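Side-chain contacts in basic helix-loop-helix, putative, expressed (Oryza sativa subsp. japonica, PDB 5LW0), which binds ADP-ribose through the macrodomain that makes up this chain, and probably acts in the repair of DNA interstrand crosslinks: residues E92-K96 / K97-S101; S84-L87 / S88-E92; D57-V60 / D61-D65; N146-G149 / E150-R154. All coordinates share one frame; numbering follows the deposited sequence. Where two conformers were deposited one is given.

Overall arrangement
Interactions 1, 2 and 3 belong to two neighbouring macrodomain helices and the loop that leaves one of them; interaction 4 lies on the opposite side of the chain's centre, its centre about 30 to 35 Å from theirs. Interactions 1 and 2 share helix 85-96: interaction 2 is its partly buried beginning, capped by a serine and close to ADP-ribose, and interaction 1 its exposed end, closed by backbone bonds. Interaction 3, on helix 52-69, is the buried one; its apolar residues pack against both, and its aspartates pair with lysines of interaction 1. Interaction 4 joins helices 139-148 and 150-159 at a glycine, where a water and an aspartate-arginine salt bridge accompany a small apolar contact.

Interaction 1: residues E92-K96 / K97-S101; sequences EKAAK and KNINS
I99 lays its CD1 methyl against A94 at the end of helix 85-96, CD1 of I99 lying 4.1 Å from CB of A94. The first torsion of I99 sets CG1 beside its backbone N (chi1 -69°), and from there the extended chain takes CD1 onto the final helical turn. The main chain of the isoleucine binds the same alanine: I99 N donates to A94 O at 3.1 Å, while I99 CB sits 3.8 Å from A94 O. One residue earlier, N98 N donates to A95 O at 3.1 Å, but from above the carbonyl plane, with a C=O...N angle of only 109°. These two bonds reaching back into the last turn, together with the left-handed backbone of N98 (phi 54°), make a Schellman motif, which ends the helix before the chain runs on to strand 104-108.

K97 is held by a regular helical bond, its N lying 3.0 Å from K93 O. Its aliphatic root lies beside that carbonyl, with K97 CB 3.4 Å and K97 CG 3.7 Å from K93 O, before bends at the second and third torsions lead the amine away to D61 of helix 52-69. K93 leaves the turn differently, as a chain extended beyond its first torsion whose NZ forms a salt bridge with D57 and a hydrogen bond with S56. V60, on the same neighbouring helix, touches the side chains of K93, K97 and I99.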
loop_
_atom_site.group_PDB
_atom_site.type_symbol
_atom_site.label_atom_id
_atom_site.label_comp_id
_atom_site.label_asym_id
_atom_site.label_seq_id
_atom_site.Cartn_x
_atom_site.Cartn_y
_atom_site.Cartn_z
ATOM N N GLU A 92 6.803 8.582 14.768
ATOM C CA GLU A 92 7.007 9.850 15.491
ATOM C C GLU A 92 5.856 10.810 15.205
ATOM O O GLU A 92 5.246 11.372 16.118
ATOM C CB GLU A 92 8.273 10.534 14.994
ATOM C CG GLU A 92 9.562 10.054 15.551
ATOM C CD GLU A 92 10.763 10.751 14.900
ATOM O OE1 GLU A 92 10.555 11.617 14.016
ATOM O OE2 GLU A 92 11.909 10.433 15.275
ATOM N N LYS A 93 5.489 10.879 13.939
ATOM C CA LYS A 93 4.445 11.774 13.507
ATOM C C LYS A 93 3.058 11.302 13.906
ATOM O O LYS A 93 2.205 12.127 14.259
ATOM C CB LYS A 93 4.544 12.034 12.023
ATOM C CG LYS A 93 5.875 12.733 11.687
ATOM C CD LYS A 93 6.129 12.856 10.221
ATOM C CE LYS A 93 7.468 13.599 10.038
ATOM N NZ LYS A 93 7.788 13.884 8.636
ATOM N N ALA A 94 2.811 9.974 13.874
ATOM C CA ALA A 94 1.554 9.491 14.289
ATOM C C ALA A 94 1.303 9.750 15.769
ATOM O O ALA A 94 0.196 10.056 16.159
ATOM C CB ALA A 94 1.439 8.012 13.996
ATOM N N ALA A 95 2.343 9.608 16.575
ATOM C CA ALA A 95 2.251 9.922 18.003
ATOM C C ALA A 95 1.956 11.439 18.239
ATOM O O ALA A 95 1.092 11.772 19.013
ATOM C CB ALA A 95 3.505 9.503 18.717
ATOM N N LYS A 96 2.639 12.306 17.528
ATOM C CA LYS A 96 2.372 13.754 17.622
ATOM C C LYS A 96 0.951 14.090 17.259
ATOM O O LYS A 96 0.332 14.933 17.891
ATOM C CB LYS A 96 3.321 14.537 16.728
ATOM C CG LYS A 96 4.736 14.595 17.262
ATOM C CD LYS A 96 5.545 15.719 16.586
ATOM C CE LYS A 96 6.811 15.172 15.905
ATOM N NZ LYS A 96 7.907 14.879 16.874
ATOM N N LYS A 97 0.429 13.440 16.223
ATOM C CA LYS A 97 -0.923 13.700 15.724
ATOM C C LYS A 97 -1.988 12.952 16.475
ATOM O O LYS A 97 -3.183 13.062 16.158
ATOM C CB LYS A 97 -1.016 13.320 14.250
ATOM C CG LYS A 97 -0.514 14.362 13.284
ATOM C CD LYS A 97 -1.368 14.379 11.997
ATOM C CE LYS A 97 -2.727 15.040 12.186
ATOM N NZ LYS A 97 -3.399 15.229 10.873
ATOM N N ASN A 98 -1.586 12.163 17.442
ATOM C CA ASN A 98 -2.484 11.398 18.213
ATOM C C ASN A 98 -3.396 10.531 17.408
ATOM O O ASN A 98 -4.564 10.410 17.702
ATOM C CB ASN A 98 -3.302 12.313 19.105
ATOM C CG ASN A 98 -2.898 12.190 20.496
ATOM O OD1 ASN A 98 -2.073 12.976 20.980
ATOM N ND2 ASN A 98 -3.322 11.115 21.127
ATOM N N ILE A 99 -2.857 9.894 16.387
ATOM C CA ILE A 99 -3.631 8.900 15.668
ATOM C C ILE A 99 -4.008 7.713 16.573
ATOM O O ILE A 99 -3.192 7.226 17.354
ATOM C CB ILE A 99 -2.839 8.426 14.447
ATOM C CG1 ILE A 99 -2.777 9.592 13.441
ATOM C CG2 ILE A 99 -3.509 7.219 13.825
ATOM C CD1 ILE A 99 -2.066 9.288 12.204
ATOM N N ASN A 100 -5.259 7.257 16.456
ATOM C CA ASN A 100 -5.723 6.121 17.234
ATOM C C ASN A 100 -4.907 4.860 16.947
ATOM O O ASN A 100 -5.014 4.303 15.891
ATOM C CB ASN A 100 -7.178 5.856 16.939
ATOM C CG ASN A 100 -7.779 4.766 17.818
ATOM O OD1 ASN A 100 -7.116 3.760 18.177
ATOM N ND2 ASN A 100 -9.063 4.936 18.166
ATOM N N SER A 101 -4.128 4.408 17.931
ATOM C CA SER A 101 -3.165 3.347 17.712
ATOM C C SER A 101 -3.757 1.928 17.689
ATOM O O SER A 101 -3.053 0.986 17.366
ATOM C CB SER A 101 -2.116 3.432 18.819
ATOM O OG SER A 101 -2.822 3.435 20.071
#

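Interaction 2: residues S84-L87 / S88-E92; sequences SRIL and SLVKE
L89 sets its CD1 over the centre of the R85 guanidinium, 4.0 Å from R85 CZ, in the opening turns of helix 85-96, the helix of the beta-alpha-beta unit that links strands 74-79 and 104-108. R85 CG points opposite its own backbone N (chi1 -177°), and a bend at chi2 then brings the flat group across the leucine; the same methyl is 3.9 Å from R85 CG. Another apolar contact follows one residue on, where I86 CG1 and V90 CG2 are 4.3 Å apart; the I86 side chain is also about 4 Å from the bound ADP-ribose.

Among the polar contacts, S84 is the N-cap. Its OG accepts from L87 N at 3.1 Å in a nearly straight bond of 169°, giving a partner to an N-H of the first turn, and the same hydroxyl is also hydrogen-bonded to the carboxylate of D79 on strand 74-79.

Backbone bonds four residues apart continue the helix, L89 N to R85 O at 3.0 Å among them. K91 N donates to L87 O, and the lysine chain begins alongside that carbonyl, its CG 3.3 Å from L87 O.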
loop_
_atom_site.group_PDB
_atom_site.type_symbol
_atom_site.label_atom_id
_atom_site.label_comp_id
_atom_site.label_asym_id
_atom_site.label_seq_id
_atom_site.Cartn_x
_atom_site.Cartn_y
_atom_site.Cartn_z
ATOM N N SER A 84 14.009 0.599 9.185
ATOM C CA SER A 84 13.269 1.478 8.249
ATOM C C SER A 84 13.121 2.899 8.738
ATOM O O SER A 84 12.495 3.175 9.752
ATOM C CB SER A 84 11.873 0.939 8.017
ATOM O OG SER A 84 11.172 1.847 7.252
ATOM N N ARG A 85 13.632 3.833 7.939
ATOM C CA ARG A 85 13.503 5.190 8.227
ATOM C C ARG A 85 12.068 5.684 8.077
ATOM O O ARG A 85 11.588 6.489 8.872
ATOM C CB ARG A 85 14.452 6.008 7.329
ATOM C CG ARG A 85 14.390 7.468 7.652
ATOM C CD ARG A 85 15.729 8.199 7.495
ATOM N NE ARG A 85 15.582 9.559 8.033
ATOM C CZ ARG A 85 15.256 10.634 7.305
ATOM N NH1 ARG A 85 15.112 10.546 5.980
ATOM N NH2 ARG A 85 15.102 11.812 7.904
ATOM N N ILE A 86 11.355 5.184 7.072
ATOM C CA ILE A 86 9.976 5.625 6.907
ATOM C C ILE A 86 9.103 5.136 8.081
ATOM O O ILE A 86 8.278 5.897 8.603
ATOM C CB ILE A 86 9.371 5.202 5.520
ATOM C CG1 ILE A 86 8.069 5.920 5.280
ATOM C CG2 ILE A 86 9.179 3.679 5.423
ATOM C CD1 ILE A 86 8.201 7.403 5.067
ATOM N N LEU A 87 9.342 3.940 8.590
ATOM C CA LEU A 87 8.561 3.514 9.771
ATOM C C LEU A 87 8.861 4.389 10.998
ATOM O O LEU A 87 7.961 4.787 11.734
ATOM C CB LEU A 87 8.759 2.028 10.105
ATOM C CG LEU A 87 8.345 1.011 9.070
ATOM C CD1 LEU A 87 8.450 -0.394 9.650
ATOM C CD2 LEU A 87 6.950 1.272 8.556
ATOM N N SER A 88 10.121 4.740 11.188
ATOM C CA SER A 88 10.525 5.557 12.333
ATOM C C SER A 88 9.898 6.973 12.294
ATOM O O SER A 88 9.353 7.458 13.294
ATOM C CB SER A 88 12.068 5.673 12.386
ATOM O OG SER A 88 12.465 6.413 13.520
ATOM N N LEU A 89 9.878 7.578 11.084
ATOM C CA LEU A 89 9.274 8.862 10.890
ATOM C C LEU A 89 7.808 8.825 11.079
ATOM O O LEU A 89 7.207 9.698 11.710
ATOM C CB LEU A 89 9.605 9.409 9.504
ATOM C CG LEU A 89 11.082 9.841 9.252
ATOM C CD1 LEU A 89 11.382 9.999 7.793
ATOM C CD2 LEU A 89 11.373 11.102 9.993
ATOM N N VAL A 90 7.157 7.811 10.502
ATOM C CA VAL A 90 5.729 7.727 10.643
ATOM C C VAL A 90 5.330 7.510 12.079
ATOM O O VAL A 90 4.362 8.121 12.562
ATOM C CB VAL A 90 5.155 6.674 9.693
ATOM C CG1 VAL A 90 3.739 6.325 10.042
ATOM C CG2 VAL A 90 5.244 7.170 8.261
ATOM N N LYS A 91 6.052 6.665 12.792
ATOM C CA LYS A 91 5.732 6.449 14.254
ATOM C C LYS A 91 5.767 7.788 15.015
ATOM O O LYS A 91 4.898 8.064 15.811
ATOM C CB LYS A 91 6.718 5.460 14.879
ATOM C CG LYS A 91 6.426 4.055 14.521
ATOM C CD LYS A 91 7.171 3.122 15.466
ATOM C CE LYS A 91 8.200 2.379 14.777
ATOM N NZ LYS A 91 8.976 1.517 15.743
ATOM N N GLU A 92 6.803 8.582 14.768
ATOM C CA GLU A 92 7.007 9.850 15.491
ATOM C C GLU A 92 5.856 10.810 15.205
ATOM O O GLU A 92 5.246 11.372 16.118
ATOM C CB GLU A 92 8.273 10.534 14.994
ATOM C CG GLU A 92 9.562 10.054 15.551
ATOM C CD GLU A 92 10.763 10.751 14.900
ATOM O OE1 GLU A 92 10.555 11.617 14.016
ATOM O OE2 GLU A 92 11.909 10.433 15.275
#

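Interaction 3: residues D57-V60 / D61-D65; sequences DIIV and DAVAD
D57 O takes two donors midway along helix 52-69, the helix of the beta-alpha-beta unit between strands 37-40 and 74-79: D61 N at 3.0 Å and water 1 at 2.9 Å. The water gives its other hydrogen, more weakly, to D61 OD1, so it bridges a helix carbonyl and the carboxylate one turn later. With CG beside its backbone N (chi1 -73°), D61 folds its carboxylate back over the turn, CG 3.4 Å from D57 O.

D57 OD1 and D61 OD2 are 6.4 Å apart, and these like charges are probably offset by the lysines K93 and K97. Were D61 replaced by an alanine, K97 would probably lose its carboxylate mate and water 1 one of its two acceptors.

The apolar side faces other helices. I58 and A62 touch helix 208-230, V60 packs on helix 85-96, and I59 meets both. I59 and V63 lie side by side and point the same way, their CG2 methyls 4.2 Å apart. V63 N donates to I59 O at 2.9 Å, and V63 CG2 sits 3.2 Å from I59 O.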
loop_
_atom_site.group_PDB
_atom_site.type_symbol
_atom_site.label_atom_id
_atom_site.label_comp_id
_atom_site.label_asym_id
_atom_site.label_seq_id
_atom_site.Cartn_x
_atom_site.Cartn_y
_atom_site.Cartn_z
ATOM N N ASP A 57 4.843 12.763 6.383
ATOM C CA ASP A 57 3.830 13.706 6.696
ATOM C C ASP A 57 2.542 13.342 5.951
ATOM O O ASP A 57 1.413 13.466 6.494
ATOM C CB ASP A 57 4.209 15.137 6.186
ATOM C CG ASP A 57 5.330 15.813 6.985
ATOM O OD1 ASP A 57 5.614 15.438 8.110
ATOM O OD2 ASP A 57 5.847 16.850 6.459
ATOM N N ILE A 58 2.691 13.013 4.675
ATOM C CA ILE A 58 1.531 12.715 3.826
ATOM C C ILE A 58 0.799 11.427 4.283
ATOM O O ILE A 58 -0.430 11.412 4.363
ATOM C CB ILE A 58 1.945 12.644 2.357
ATOM C CG1 ILE A 58 2.286 14.057 1.898
ATOM C CG2 ILE A 58 0.848 12.053 1.463
ATOM C CD1 ILE A 58 2.944 14.112 0.563
ATOM N N ILE A 59 1.578 10.402 4.633
ATOM C CA ILE A 59 0.984 9.140 5.147
ATOM C C ILE A 59 0.101 9.438 6.358
ATOM O O ILE A 59 -1.068 9.018 6.446
ATOM C CB ILE A 59 2.078 8.095 5.543
ATOM C CG1 ILE A 59 2.759 7.512 4.302
ATOM C CG2 ILE A 59 1.443 6.924 6.302
ATOM C CD1 ILE A 59 4.075 6.836 4.556
ATOM N N VAL A 60 0.655 10.130 7.326
ATOM C CA VAL A 60 -0.048 10.377 8.567
ATOM C C VAL A 60 -1.267 11.264 8.380
ATOM O O VAL A 60 -2.333 11.029 8.953
ATOM C CB VAL A 60 0.911 10.913 9.655
ATOM C CG1 VAL A 60 0.177 11.448 10.811
ATOM C CG2 VAL A 60 1.911 9.831 10.086
ATOM N N ASP A 61 -1.167 12.258 7.515
ATOM C CA ASP A 61 -2.358 13.057 7.189
ATOM C C ASP A 61 -3.429 12.280 6.467
ATOM O O ASP A 61 -4.602 12.432 6.764
ATOM C CB ASP A 61 -1.967 14.287 6.405
ATOM C CG ASP A 61 -1.271 15.359 7.300
ATOM O OD1 ASP A 61 -1.355 15.299 8.575
ATOM O OD2 ASP A 61 -0.595 16.224 6.754
ATOM N N ALA A 62 -3.042 11.425 5.512
ATOM C CA ALA A 62 -4.031 10.618 4.753
ATOM C C ALA A 62 -4.716 9.587 5.671
ATOM O O ALA A 62 -5.910 9.329 5.566
ATOM C CB ALA A 62 -3.356 9.880 3.589
ATOM N N VAL A 63 -3.931 9.012 6.558
ATOM C CA VAL A 63 -4.466 8.036 7.537
ATOM C C VAL A 63 -5.437 8.732 8.495
ATOM O O VAL A 63 -6.548 8.258 8.719
ATOM C CB VAL A 63 -3.311 7.367 8.311
ATOM C CG1 VAL A 63 -3.836 6.679 9.539
ATOM C CG2 VAL A 63 -2.567 6.398 7.386
ATOM N N ALA A 64 -5.029 9.873 9.022
ATOM C CA ALA A 64 -5.909 10.615 9.943
ATOM C C ALA A 64 -7.224 10.957 9.238
ATOM O O ALA A 64 -8.316 10.751 9.816
ATOM C CB ALA A 64 -5.232 11.868 10.412
ATOM N N ASP A 65 -7.129 11.428 7.989
ATOM C CA ASP A 65 -8.320 11.810 7.218
ATOM C C ASP A 65 -9.277 10.624 7.010
ATOM O O ASP A 65 -10.471 10.768 7.230
ATOM C CB ASP A 65 -7.941 12.436 5.893
ATOM C CG ASP A 65 -7.354 13.891 6.039
ATOM O OD1 ASP A 65 -7.437 14.466 7.140
ATOM O OD2 ASP A 65 -6.778 14.411 5.039
HETATM O O HOH W 1 1.403 15.096 8.890
#

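Interaction 4: residues N146-G149 / E150-R154; sequences NAAG and EDLQR
A148 and L152 supply the apolar contact, their CB atoms 3.7 Å apart and both bonds from CA to CB pointing across the turn. L152 CG lies opposite its backbone N (chi1 177°), and CD2 comes to 4.0 Å from A148 CB. The leucine also packs on I144 and Y145 of helix 139-148, so it leans on the helix that has just ended.

The backbone hydrogen bond across the turn runs from L152 N to G149 O, 3.0 Å long. It spans three residues, and the donor stands 37° above the carbonyl plane. G149 is the break between helices 139-148 and 150-159 of the macrodomain: its positive phi (78°) takes the chain out of the first helix and lets it enter the second almost at once. A side chain would probably be strained here, a CB on G149 coming to about 2.8 Å from E150 N.

A water spans the same break. Water 2 donates to A148 O at 2.9 Å and accepts from D151 N at 3.1 Å, thus joining a carbonyl at the end of one helix to an N-H in the first turn of the next. S177 OG is a further hydrogen-bond partner of A148 O.

Charged groups meet within the second helix. R154 NH2 forms a salt bridge to D151 OD1 at 2.8 Å, with OD1 in the guanidinium plane and using its lone pair away from OD2; R154 NH1 adds a weak bond to the same oxygen. T176 OG1 bonds to D151 OD2, so both carboxylate oxygens have partners, which probably limits the rotation of the group.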
loop_
_atom_site.group_PDB
_atom_site.type_symbol
_atom_site.label_atom_id
_atom_site.label_comp_id
_atom_site.label_asym_id
_atom_site.label_seq_id
_atom_site.Cartn_x
_atom_site.Cartn_y
_atom_site.Cartn_z
ATOM N N ASN A 146 5.466 -12.310 -7.387
ATOM C CA ASN A 146 6.165 -13.612 -7.146
ATOM C C ASN A 146 5.443 -14.452 -6.166
ATOM O O ASN A 146 5.253 -15.621 -6.384
ATOM C CB ASN A 146 7.581 -13.386 -6.716
ATOM C CG ASN A 146 8.469 -12.978 -7.867
ATOM O OD1 ASN A 146 8.113 -13.162 -9.027
ATOM N ND2 ASN A 146 9.627 -12.427 -7.555
ATOM N N ALA A 147 4.880 -13.825 -5.124
ATOM C CA ALA A 147 4.158 -14.585 -4.128
ATOM C C ALA A 147 2.803 -15.005 -4.601
ATOM O O ALA A 147 2.337 -16.080 -4.290
ATOM C CB ALA A 147 4.037 -13.794 -2.834
ATOM N N ALA A 148 2.130 -14.133 -5.359
ATOM C CA ALA A 148 0.785 -14.379 -5.785
ATOM C C ALA A 148 0.707 -15.340 -7.004
ATOM O O ALA A 148 -0.274 -16.073 -7.159
ATOM C CB ALA A 148 0.111 -13.068 -6.155
ATOM N N GLY A 149 1.709 -15.255 -7.847
ATOM C CA GLY A 149 1.786 -16.048 -9.072
ATOM C C GLY A 149 0.908 -15.522 -10.178
ATOM O O GLY A 149 0.347 -14.419 -10.098
ATOM N N GLU A 150 0.852 -16.277 -11.269
ATOM C CA GLU A 150 0.202 -15.802 -12.471
ATOM C C GLU A 150 -1.296 -15.462 -12.251
ATOM O O GLU A 150 -1.839 -14.704 -12.993
ATOM C CB GLU A 150 0.394 -16.848 -13.625
ATOM C CG GLU A 150 -0.542 -16.666 -14.824
ATOM C CD GLU A 150 -0.300 -15.356 -15.605
ATOM O OE1 GLU A 150 0.823 -14.800 -15.531
ATOM O OE2 GLU A 150 -1.256 -14.888 -16.297
ATOM N N ASP A 151 -1.954 -16.038 -11.239
ATOM C CA ASP A 151 -3.358 -15.684 -10.905
ATOM C C ASP A 151 -3.538 -14.157 -10.787
ATOM O O ASP A 151 -4.565 -13.623 -11.155
ATOM C CB ASP A 151 -3.837 -16.325 -9.576
ATOM C CG ASP A 151 -4.079 -17.853 -9.692
ATOM O OD1 ASP A 151 -4.352 -18.330 -10.812
ATOM O OD2 ASP A 151 -3.980 -18.565 -8.663
ATOM N N LEU A 152 -2.551 -13.478 -10.211
ATOM C CA LEU A 152 -2.694 -12.023 -10.003
ATOM C C LEU A 152 -2.623 -11.279 -11.315
ATOM O O LEU A 152 -3.406 -10.345 -11.553
ATOM C CB LEU A 152 -1.641 -11.512 -9.031
ATOM C CG LEU A 152 -1.702 -9.994 -8.840
ATOM C CD1 LEU A 152 -3.061 -9.611 -8.310
ATOM C CD2 LEU A 152 -0.571 -9.574 -7.900
ATOM N N GLN A 153 -1.761 -11.725 -12.234
ATOM C CA GLN A 153 -1.691 -11.063 -13.562
ATOM C C GLN A 153 -3.032 -11.292 -14.346
ATOM O O GLN A 153 -3.596 -10.350 -14.908
ATOM C CB GLN A 153 -0.439 -11.490 -14.346
ATOM C CG GLN A 153 -0.290 -10.699 -15.621
ATOM C CD GLN A 153 1.090 -10.810 -16.260
ATOM O OE1 GLN A 153 1.783 -11.820 -16.112
ATOM N NE2 GLN A 153 1.508 -9.743 -16.920
ATOM N N ARG A 154 -3.579 -12.519 -14.302
ATOM C CA ARG A 154 -4.890 -12.788 -14.910
ATOM C C ARG A 154 -6.006 -11.917 -14.331
ATOM O O ARG A 154 -6.764 -11.293 -15.061
ATOM C CB ARG A 154 -5.248 -14.275 -14.777
ATOM C CG ARG A 154 -6.483 -14.694 -15.538
ATOM C CD ARG A 154 -6.745 -16.200 -15.392
ATOM N NE ARG A 154 -7.271 -16.558 -14.069
ATOM C CZ ARG A 154 -6.569 -17.167 -13.100
ATOM N NH1 ARG A 154 -7.156 -17.440 -11.951
ATOM N NH2 ARG A 154 -5.274 -17.499 -13.269
HETATM O O HOH W 2 -1.004 -18.039 -9.128
#